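Local atomic coordinates of cortical-lytic enzyme (PDB entry 4S3J), a protein that acts as an N-acetylglucosaminidase that degrades the cortex peptidoglycan of Bacillus spores during germination, cleaving material that has already been partly broken down. Residues Leu324-Asp328 / Ala340-Ser344; Gln366-Phe370 / Val382-Asp386. One frame throughout, in Å; residues are numbered along the deposited sequence.

Contact 1. Residues Leu324-Asp328 / Ala340-Ser344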
loop_
_atom_site.group_PDB
_atom_site.type_symbol
_atom_site.label_atom_id
_atom_site.label_comp_id
_atom_site.label_asym_id
_atom_site.label_seq_id
_atom_site.Cartn_x
_atom_site.Cartn_y
_atom_site.Cartn_z
ATOM N N LEU A 324 -4.747 -1.717 -0.800
ATOM C CA LEU A 324 -5.590 -1.827 0.392
ATOM C C LEU A 324 -6.866 -2.628 0.082
ATOM O O LEU A 324 -7.577 -3.064 1.007
ATOM C CB LEU A 324 -5.930 -0.431 0.929
ATOM C CG LEU A 324 -4.745 0.329 1.552
ATOM C CD1 LEU A 324 -5.172 1.762 1.884
ATOM C CD2 LEU A 324 -4.271 -0.382 2.783
ATOM N N TYR A 325 -7.130 -2.848 -1.203
ATOM C CA TYR A 325 -8.322 -3.563 -1.646
ATOM C C TYR A 325 -8.087 -5.062 -1.789
ATOM O O TYR A 325 -6.958 -5.514 -2.002
ATOM C CB TYR A 325 -8.802 -3.006 -3.000
ATOM C CG TYR A 325 -7.704 -3.043 -4.050
ATOM C CD1 TYR A 325 -6.798 -1.985 -4.184
ATOM C CD2 TYR A 325 -7.549 -4.142 -4.900
ATOM C CE1 TYR A 325 -5.778 -2.031 -5.115
ATOM C CE2 TYR A 325 -6.524 -4.180 -5.850
ATOM C CZ TYR A 325 -5.651 -3.124 -5.945
ATOM O OH TYR A 325 -4.636 -3.174 -6.851
ATOM N N GLY A 326 -9.180 -5.824 -1.677
ATOM C CA GLY A 326 -9.225 -7.198 -2.127
ATOM C C GLY A 326 -10.265 -7.283 -3.237
ATOM O O GLY A 326 -10.811 -6.250 -3.660
ATOM N N PHE A 327 -10.554 -8.503 -3.699
ATOM C CA PHE A 327 -11.613 -8.723 -4.692
ATOM C C PHE A 327 -12.507 -9.882 -4.281
ATOM O O PHE A 327 -12.057 -10.830 -3.628
ATOM C CB PHE A 327 -11.041 -9.020 -6.076
ATOM C CG PHE A 327 -10.392 -7.831 -6.744
ATOM C CD1 PHE A 327 -11.149 -6.753 -7.163
ATOM C CD2 PHE A 327 -9.037 -7.814 -6.934
ATOM C CE1 PHE A 327 -10.542 -5.651 -7.783
ATOM C CE2 PHE A 327 -8.416 -6.730 -7.546
ATOM C CZ PHE A 327 -9.181 -5.645 -7.967
ATOM N N ASP A 328 -13.765 -9.773 -4.687
ATOM C CA ASP A 328 -14.773 -10.810 -4.542
ATOM C C ASP A 328 -15.085 -11.288 -5.960
ATOM O O ASP A 328 -15.610 -10.517 -6.767
ATOM C CB ASP A 328 -16.006 -10.241 -3.828
ATOM C CG ASP A 328 -17.133 -11.253 -3.672
ATOM O OD1 ASP A 328 -17.235 -12.198 -4.485
ATOM O OD2 ASP A 328 -17.942 -11.070 -2.743
ATOM N N ALA A 340 -14.440 -8.691 -11.050
ATOM C CA ALA A 340 -14.518 -8.930 -9.619
ATOM C C ALA A 340 -14.863 -7.621 -8.932
ATOM O O ALA A 340 -14.533 -6.555 -9.436
ATOM C CB ALA A 340 -13.197 -9.485 -9.110
ATOM N N LYS A 341 -15.506 -7.712 -7.774
ATOM C CA LYS A 341 -15.892 -6.523 -7.000
ATOM C C LYS A 341 -14.795 -6.187 -6.013
ATOM O O LYS A 341 -14.359 -7.052 -5.247
ATOM C CB LYS A 341 -17.200 -6.784 -6.265
ATOM C CG LYS A 341 -17.754 -5.615 -5.475
ATOM C CD LYS A 341 -19.139 -5.950 -4.934
ATOM C CE LYS A 341 -19.508 -5.095 -3.723
ATOM N NZ LYS A 341 -20.971 -5.149 -3.415
ATOM N N ALA A 342 -14.319 -4.941 -6.024
ATOM C CA ALA A 342 -13.289 -4.538 -5.071
ATOM C C ALA A 342 -13.907 -4.380 -3.715
ATOM O O ALA A 342 -15.010 -3.832 -3.585
ATOM C CB ALA A 342 -12.634 -3.227 -5.506
ATOM N N VAL A 343 -13.187 -4.850 -2.702
ATOM C CA VAL A 343 -13.634 -4.733 -1.325
ATOM C C VAL A 343 -12.539 -4.191 -0.416
ATOM O O VAL A 343 -11.357 -4.539 -0.532
ATOM C CB VAL A 343 -14.106 -6.107 -0.769
ATOM C CG1 VAL A 343 -15.397 -6.544 -1.447
ATOM C CG2 VAL A 343 -13.028 -7.165 -0.935
ATOM N N SER A 344 -12.957 -3.380 0.548
ATOM C CA SER A 344 -12.084 -2.990 1.645
ATOM C C SER A 344 -11.861 -4.177 2.597
ATOM O O SER A 344 -12.582 -5.167 2.533
ATOM C CB SER A 344 -12.690 -1.823 2.400
ATOM O OG SER A 344 -13.814 -2.264 3.136
#
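Four backbone hydrogen bonds hold these strands in antiparallel register. G326 and V343 exchange a reciprocal pair, G326 N to V343 O at 2.8 Å and V343 N to G326 O at 2.9 Å; D328 and K341 form the next, D328 N to K341 O at 2.8 Å and K341 N to D328 O at 3.0 Å. Between them lies the non-hydrogen-bonded pair F327-A342, where the CA atoms approach to 4.5 Å and F327 CA donates a CA-H...O contact to K341 O (3.3 Å).

F327 packs beside the small residues, its CB 3.8 Å from A340 CB and its CE1 3.9 Å from A342 CB. Because G326 has no side chain, V343 can lie close to the backbone there, its CG2 3.9 Å from F327 N, while D328 CB stands 4.4 Å from V343 CG1.

The buried polar ends find partners elsewhere: D328 OD2 hydrogen-bonds to Y372 OH, D328 OD1 to H380 ND1 and Y325 OH to D285 OD1, and S344 OG N-caps helix 345-354 through A347 N. The strand axes, 137° apart, are strongly twisted. This beta hairpin folds strand 341-343 back on strand 318-330 of the family 18 TIM barrel.

Contact 2. Residues Gln366-Phe370 / Val382-Asp386; sequences QAPHF and VWFED
An antiparallel beta hairpin, built by strands 367-373 and 379-383 within the glycosyl hydrolase family 18 domain, begins to splay apart here. F370 and V382 are the hydrogen-bonded pair (F370 N to V382 O 3.0 Å, V382 N to F370 O 2.9 Å); H369 and W383 follow as a non-hydrogen-bonded pair, and F384 N reaches P368 O at 3.2 Å. CA separations then widen from 4.4 Å at H369-W383 to 5.9 Å at P368-F384 and 6.4 Å at A367-E385. Q366 and A367 form a G1 bulge opposite D362, with Q366 at phi/psi 57/72.

With H369 in p and W383 in m, the imidazole lies in an offset stack on the indole six-membered ring (centroids 4.1 Å, planes 10°), while H369 CB sits 3.5 Å from that ring's centroid. On the hairpin's other face F370 (p) lays its ring over V382 CB, 3.9 Å from the ring centroid, and its CE1 meets F384 CE1 at 3.8 Å. F384 (p) presents a face to P368, which loses the most surface here. D386 caps helix 387-400 through a weak hydrogen bond to S389 N and salt-bridges R388. P368 CG stands 3.7 Å from the F384 ring centroid, 8° off its normal.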
loop_
_atom_site.group_PDB
_atom_site.type_symbol
_atom_site.label_atom_id
_atom_site.label_comp_id
_atom_site.label_asym_id
_atom_site.label_seq_id
_atom_site.Cartn_x
_atom_site.Cartn_y
_atom_site.Cartn_z
ATOM N N GLN A 366 0.991 -15.346 1.875
ATOM C CA GLN A 366 0.744 -14.438 3.006
ATOM C C GLN A 366 -0.452 -13.543 2.693
ATOM O O GLN A 366 -0.305 -12.360 2.395
ATOM C CB GLN A 366 2.003 -13.614 3.365
ATOM C CG GLN A 366 3.130 -14.448 4.015
ATOM C CD GLN A 366 2.829 -14.836 5.451
ATOM O OE1 GLN A 366 2.352 -14.020 6.242
ATOM N NE2 GLN A 366 3.131 -16.078 5.801
ATOM N N ALA A 367 -1.641 -14.153 2.713
ATOM C CA ALA A 367 -2.883 -13.446 2.437
ATOM C C ALA A 367 -4.106 -14.195 2.953
ATOM O O ALA A 367 -4.152 -15.438 2.891
ATOM C CB ALA A 367 -3.038 -13.214 0.962
ATOM N N PRO A 368 -5.091 -13.445 3.464
ATOM C CA PRO A 368 -6.355 -14.045 3.901
ATOM C C PRO A 368 -7.310 -14.251 2.739
ATOM O O PRO A 368 -7.270 -13.512 1.751
ATOM C CB PRO A 368 -6.905 -13.012 4.874
ATOM C CG PRO A 368 -6.415 -11.698 4.294
ATOM C CD PRO A 368 -5.037 -11.997 3.771
ATOM N N HIS A 369 -8.195 -15.227 2.878
ATOM C CA HIS A 369 -9.145 -15.580 1.832
ATOM C C HIS A 369 -10.263 -16.446 2.370
ATOM O O HIS A 369 -10.151 -17.033 3.430
ATOM C CB HIS A 369 -8.433 -16.308 0.699
ATOM C CG HIS A 369 -7.805 -17.600 1.108
ATOM N ND1 HIS A 369 -8.337 -18.827 0.758
ATOM C CD2 HIS A 369 -6.706 -17.863 1.857
ATOM C CE1 HIS A 369 -7.582 -19.787 1.263
ATOM N NE2 HIS A 369 -6.582 -19.233 1.924
ATOM N N PHE A 370 -11.351 -16.532 1.612
ATOM C CA PHE A 370 -12.458 -17.417 1.958
ATOM C C PHE A 370 -13.374 -17.609 0.763
ATOM O O PHE A 370 -13.279 -16.880 -0.238
ATOM C CB PHE A 370 -13.269 -16.901 3.162
ATOM C CG PHE A 370 -13.835 -15.526 2.986
ATOM C CD1 PHE A 370 -13.088 -14.401 3.339
ATOM C CD2 PHE A 370 -15.116 -15.336 2.472
ATOM C CE1 PHE A 370 -13.590 -13.135 3.171
ATOM C CE2 PHE A 370 -15.622 -14.074 2.312
ATOM C CZ PHE A 370 -14.866 -12.971 2.651
ATOM N N VAL A 382 -13.007 -14.828 -2.199
ATOM C CA VAL A 382 -12.493 -13.535 -1.810
ATOM C C VAL A 382 -11.049 -13.626 -1.357
ATOM O O VAL A 382 -10.722 -14.467 -0.525
ATOM C CB VAL A 382 -13.329 -12.935 -0.664
ATOM C CG1 VAL A 382 -12.790 -11.581 -0.268
ATOM C CG2 VAL A 382 -14.801 -12.850 -1.043
ATOM N N TRP A 383 -10.186 -12.771 -1.916
ATOM C CA TRP A 383 -8.809 -12.583 -1.436
ATOM C C TRP A 383 -8.689 -11.121 -1.020
ATOM O O TRP A 383 -9.216 -10.259 -1.711
ATOM C CB TRP A 383 -7.778 -12.935 -2.517
ATOM C CG TRP A 383 -7.703 -14.398 -2.775
ATOM C CD1 TRP A 383 -8.512 -15.135 -3.591
ATOM C CD2 TRP A 383 -6.778 -15.318 -2.187
ATOM N NE1 TRP A 383 -8.145 -16.461 -3.552
ATOM C CE2 TRP A 383 -7.075 -16.603 -2.710
ATOM C CE3 TRP A 383 -5.721 -15.182 -1.281
ATOM C CZ2 TRP A 383 -6.377 -17.746 -2.314
ATOM C CZ3 TRP A 383 -5.011 -16.311 -0.921
ATOM C CH2 TRP A 383 -5.339 -17.573 -1.435
ATOM N N PHE A 384 -8.054 -10.843 0.119
ATOM C CA PHE A 384 -8.018 -9.468 0.596
ATOM C C PHE A 384 -6.772 -9.209 1.447
ATOM O O PHE A 384 -5.811 -9.980 1.371
ATOM C CB PHE A 384 -9.347 -9.122 1.319
ATOM C CG PHE A 384 -9.579 -9.809 2.625
ATOM C CD1 PHE A 384 -9.933 -11.164 2.686
ATOM C CD2 PHE A 384 -9.520 -9.080 3.799
ATOM C CE1 PHE A 384 -10.148 -11.781 3.938
ATOM C CE2 PHE A 384 -9.721 -9.698 5.044
ATOM C CZ PHE A 384 -10.071 -11.031 5.105
ATOM N N GLU A 385 -6.758 -8.095 2.176
ATOM C CA GLU A 385 -5.615 -7.708 2.995
ATOM C C GLU A 385 -6.058 -7.600 4.441
ATOM O O GLU A 385 -7.143 -7.067 4.712
ATOM C CB GLU A 385 -5.047 -6.373 2.538
ATOM C CG GLU A 385 -4.551 -6.321 1.093
ATOM C CD GLU A 385 -3.268 -7.118 0.892
ATOM O OE1 GLU A 385 -2.456 -7.221 1.848
ATOM O OE2 GLU A 385 -3.089 -7.667 -0.211
ATOM N N ASP A 386 -5.232 -8.073 5.385
ATOM C CA ASP A 386 -5.537 -7.866 6.802
ATOM C C ASP A 386 -4.256 -7.634 7.602
ATOM O O ASP A 386 -3.166 -7.520 7.028
ATOM C CB ASP A 386 -6.362 -9.024 7.414
ATOM C CG ASP A 386 -5.580 -10.332 7.604
ATOM O OD1 ASP A 386 -4.342 -10.377 7.448
ATOM O OD2 ASP A 386 -6.245 -11.345 7.959
#

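Contacts 1 and 2 follow one another along the chain, with helix 345-354 and strand 360-362 between. Their centres lie about 10 Å apart in one mixed sheet. Strand 318-330 pairs antiparallel with 341-343 in contact 1 and, along its other edge, with strand 379-383, which contributes one segment of contact 2, so the two hairpins lie side by side. F327 N probably hydrogen-bonds to W383 O (3.0 Å), while G326 CA packs on F384 CB at 3.9 Å. These elements follow barrel strand 318-330 and precede strand 404-408, consistent with the alpha+beta insertion of many family 18 enzymes; Y325 of contact 1 lies about 11 Å, side chain to side chain, from E220, the probable proton donor.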